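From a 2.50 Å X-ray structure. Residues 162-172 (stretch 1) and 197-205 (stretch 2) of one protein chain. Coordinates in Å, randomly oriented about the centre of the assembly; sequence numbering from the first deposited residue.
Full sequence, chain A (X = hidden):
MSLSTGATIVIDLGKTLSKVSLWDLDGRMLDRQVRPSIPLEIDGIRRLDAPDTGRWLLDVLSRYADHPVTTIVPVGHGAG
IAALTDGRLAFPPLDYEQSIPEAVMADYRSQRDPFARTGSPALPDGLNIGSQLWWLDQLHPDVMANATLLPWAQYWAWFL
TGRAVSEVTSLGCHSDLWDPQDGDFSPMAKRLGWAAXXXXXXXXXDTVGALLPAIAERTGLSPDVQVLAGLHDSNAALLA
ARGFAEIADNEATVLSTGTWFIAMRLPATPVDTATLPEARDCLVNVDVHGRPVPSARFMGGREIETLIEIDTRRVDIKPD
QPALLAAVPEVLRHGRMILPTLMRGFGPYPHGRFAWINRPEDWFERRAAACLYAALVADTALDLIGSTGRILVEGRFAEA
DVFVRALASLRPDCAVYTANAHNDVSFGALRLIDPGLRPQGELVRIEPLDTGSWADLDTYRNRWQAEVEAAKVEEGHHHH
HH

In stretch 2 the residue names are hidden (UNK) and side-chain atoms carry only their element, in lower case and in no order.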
# COMPACT_ATOMS: atom_id res chain seq x y z
N GLY A 162 3.25 24.51 -10.06
CA GLY A 162 4.38 25.36 -9.72
C GLY A 162 4.64 25.45 -8.22
O GLY A 162 5.70 25.89 -7.80
N ARG A 163 3.67 25.04 -7.42
CA ARG A 163 3.84 25.06 -5.97
C ARG A 163 4.29 23.71 -5.43
O ARG A 163 3.65 22.68 -5.66
CB ARG A 163 2.56 25.51 -5.26
CG ARG A 163 2.72 25.59 -3.74
CD ARG A 163 1.77 26.61 -3.12
NE ARG A 163 0.55 26.00 -2.61
CZ ARG A 163 0.32 25.75 -1.32
NH1 ARG A 163 1.23 26.05 -0.41
NH2 ARG A 163 -0.83 25.20 -0.95
N ALA A 164 5.41 23.73 -4.72
CA ALA A 164 5.93 22.54 -4.06
C ALA A 164 5.27 22.36 -2.70
O ALA A 164 5.15 23.32 -1.92
CB ALA A 164 7.44 22.64 -3.91
N VAL A 165 4.88 21.13 -2.40
CA VAL A 165 4.25 20.80 -1.13
C VAL A 165 4.58 19.35 -0.76
O VAL A 165 4.97 18.56 -1.62
CB VAL A 165 2.71 21.01 -1.21
CG1 VAL A 165 1.99 20.09 -0.24
CG2 VAL A 165 2.36 22.47 -0.96
N SER A 166 4.45 19.02 0.51
CA SER A 166 4.58 17.63 0.94
C SER A 166 3.26 17.13 1.52
O SER A 166 2.41 17.92 1.92
CB SER A 166 5.70 17.47 1.97
OG SER A 166 6.96 17.73 1.39
N GLU A 167 3.09 15.81 1.54
CA GLU A 167 1.90 15.21 2.14
C GLU A 167 2.31 14.07 3.08
O GLU A 167 3.28 13.35 2.82
CB GLU A 167 0.93 14.74 1.06
CG GLU A 167 -0.49 14.49 1.57
CD GLU A 167 -0.64 13.15 2.24
OE1 GLU A 167 0.10 12.21 1.87
OE2 GLU A 167 -1.49 13.02 3.15
N VAL A 168 1.56 13.90 4.17
CA VAL A 168 2.00 13.04 5.27
C VAL A 168 2.05 11.53 4.97
O VAL A 168 2.93 10.84 5.48
CB VAL A 168 1.16 13.30 6.54
CG1 VAL A 168 -0.19 12.63 6.45
CG2 VAL A 168 1.91 12.81 7.77
N THR A 169 1.13 11.03 4.15
CA THR A 169 1.02 9.58 3.92
C THR A 169 2.21 8.98 3.17
O THR A 169 2.55 7.82 3.39
CB THR A 169 -0.29 9.19 3.20
OG1 THR A 169 -0.28 9.69 1.85
CG2 THR A 169 -1.50 9.72 3.94
N SER A 170 2.82 9.75 2.28
CA SER A 170 4.02 9.29 1.60
C SER A 170 5.19 9.26 2.59
O SER A 170 6.03 8.37 2.52
CB SER A 170 4.36 10.18 0.41
OG SER A 170 3.50 9.93 -0.69
N LEU A 171 5.23 10.23 3.49
CA LEU A 171 6.28 10.31 4.50
C LEU A 171 6.15 9.17 5.51
O LEU A 171 7.14 8.72 6.08
CB LEU A 171 6.24 11.65 5.24
CG LEU A 171 6.39 12.92 4.40
CD1 LEU A 171 6.05 14.15 5.23
CD2 LEU A 171 7.79 13.04 3.80
N GLY A 172 4.93 8.72 5.74
CA GLY A 172 4.69 7.66 6.70
C GLY A 172 4.87 6.26 6.12
O GLY A 172 4.64 5.27 6.81
N UNK A 197 14.73 20.64 4.29
CA UNK A 197 14.71 20.70 2.83
C UNK A 197 13.33 20.43 2.24
O UNK A 197 13.08 20.75 1.08
c UNK A 197 18.01 18.77 2.10
n UNK A 197 19.95 16.85 1.48
n UNK A 197 19.38 18.79 2.57
n UNK A 197 21.52 17.95 2.74
c UNK A 197 20.29 17.87 2.27
c UNK A 197 15.71 19.70 2.25
c UNK A 197 17.15 19.88 2.69
N UNK A 198 12.44 19.83 3.03
CA UNK A 198 11.12 19.44 2.54
C UNK A 198 10.14 20.60 2.32
O UNK A 198 10.07 21.54 3.10
c UNK A 198 10.48 14.92 1.95
c UNK A 198 10.11 16.22 2.27
c UNK A 198 10.89 16.98 3.13
c UNK A 198 11.62 14.38 2.49
c UNK A 198 10.49 18.39 3.46
c UNK A 198 12.41 15.13 3.35
c UNK A 198 12.04 16.42 3.66
N UNK A 199 9.38 20.51 1.23
CA UNK A 199 8.30 21.45 0.97
C UNK A 199 7.28 21.40 2.10
O UNK A 199 7.06 20.34 2.69
c UNK A 199 7.64 21.11 -0.35
N UNK A 200 6.68 22.56 2.42
CA UNK A 200 5.74 22.64 3.55
C UNK A 200 4.68 21.56 3.49
O UNK A 200 4.10 21.33 2.43
c UNK A 200 6.84 23.85 1.74
c UNK A 200 5.11 24.03 3.37
c UNK A 200 6.16 24.82 2.67
N UNK A 201 4.45 20.89 4.61
CA UNK A 201 3.46 19.82 4.67
C UNK A 201 2.03 20.36 4.57
O UNK A 201 1.66 21.33 5.23
c UNK A 201 3.60 18.97 5.95
c UNK A 201 5.12 17.26 7.09
c UNK A 201 2.33 18.17 6.19
c UNK A 201 4.82 18.05 5.83
N UNK A 202 1.24 19.71 3.72
CA UNK A 202 -0.15 20.08 3.48
C UNK A 202 -1.00 18.82 3.58
O UNK A 202 -0.47 17.70 3.52
c UNK A 202 -0.30 20.75 2.10
c UNK A 202 -1.51 20.24 1.35
c UNK A 202 -0.33 22.27 2.24
N UNK A 203 -2.30 18.99 3.77
CA UNK A 203 -3.21 17.85 3.83
C UNK A 203 -3.63 17.40 2.43
O UNK A 203 -3.90 18.23 1.56
c UNK A 203 -5.17 19.02 6.99
c UNK A 203 -5.13 17.09 8.53
c UNK A 203 -4.42 18.18 4.71
n UNK A 203 -5.76 16.06 9.08
c UNK A 203 -4.00 18.65 6.10
n UNK A 203 -5.76 17.86 7.65
n UNK A 203 -3.87 17.34 8.86
N UNK A 204 -3.66 16.09 2.23
CA UNK A 204 -3.91 15.49 0.92
C UNK A 204 -5.08 16.11 0.15
O UNK A 204 -5.05 16.20 -1.08
c UNK A 204 -4.12 13.97 1.06
N UNK A 205 -6.11 16.54 0.87
CA UNK A 205 -7.29 17.11 0.25
C UNK A 205 -7.22 18.60 0.02
O UNK A 205 -8.08 19.17 -0.65

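Position 197 carries three carbons, a nitrogen, and then a carbon bearing two more nitrogens. This is a guanidinium at the end of an extended chain, out of reach of stretch 1, and the residue is Arg197.

At position 198 one carbon leads to a ring of six carbons with no heteroatom, and the ring lies against Ser166 and Leu171; this is Phe198. Its CA-to-CB bond runs sideways, but the ring comes nearer: Ser166 OG lies at the ring edge, 3.6 Å from Phe198 CD1, and Leu171 CD2 is 3.8 Å from Phe198 CE1.

Position 199 has a single side-chain carbon, directed toward stretch 1, where it meets Ala164 and Val165; it is therefore Ala199. Ala199 CB sits 3.4 Å from Val165 N and 3.9 Å from Ala164 CB, so the small side chain packs closely against the neighbouring backbone. Ala199 O accepts a hydrogen bond from Ser166 OG at 2.9 Å.

Three carbons at position 200 close a ring onto the backbone nitrogen, as in proline alone, and the ring lies near Ala164 while the carbonyl faces the amide of Ser166; this is Pro200. Pro200 has no amide hydrogen to donate, yet its carbonyl is well used: Ser166 N donates to Pro200 O at 3.0 Å, nearly linearly (171°).

Position 201 has four carbons, forked at the first, with one arm two carbons long that reaches Leu171; this is Ile201. The end of that arm, Ile201 CD1, meets Leu171 CD1 at 3.7 Å, while Ile201 CG1 lies 4.0 Å from Ser166 CB.

At position 202 one carbon carries two others, and this short fork packs against Val165; this is Val202. Val202 CB is only 3.3 Å from Val165 CG1, a tight apolar contact, and Val202 N donates to Ser166 O at 2.8 Å.

Position 203 repeats the pattern of three carbons, a nitrogen and a carbon with two nitrogens, its CA-to-CB bond directed away from stretch 1; this is Arg203.

A lone carbon at position 204 lies near the Glu167 carboxylate; this is Ala204, whose CB approaches Glu167 OE2 at 3.5 Å. Position 205 has no side-chain atoms and is Gly205.

The contact, which buries 578 Å² in total, centres on Ser166. Its amide and carbonyl bond to Pro200 O and Val202 N, residues flanking Ile201, and thereby set a parallel register between the two segments. Its hydroxyl adds the bond to Ala199 O. Ser166 and Ile201 share one face of this short pairing, where Leu171 reaches both Ile201 and Phe198; Val202 turns to the other face with Glu167. Beyond the pairing, Glu167 OE1 accepts from Thr169 N at 2.8 Å, capping the helix that brings Leu171 back to stretch 2.

Stretch 2 (197-205) RFAPIVRAG
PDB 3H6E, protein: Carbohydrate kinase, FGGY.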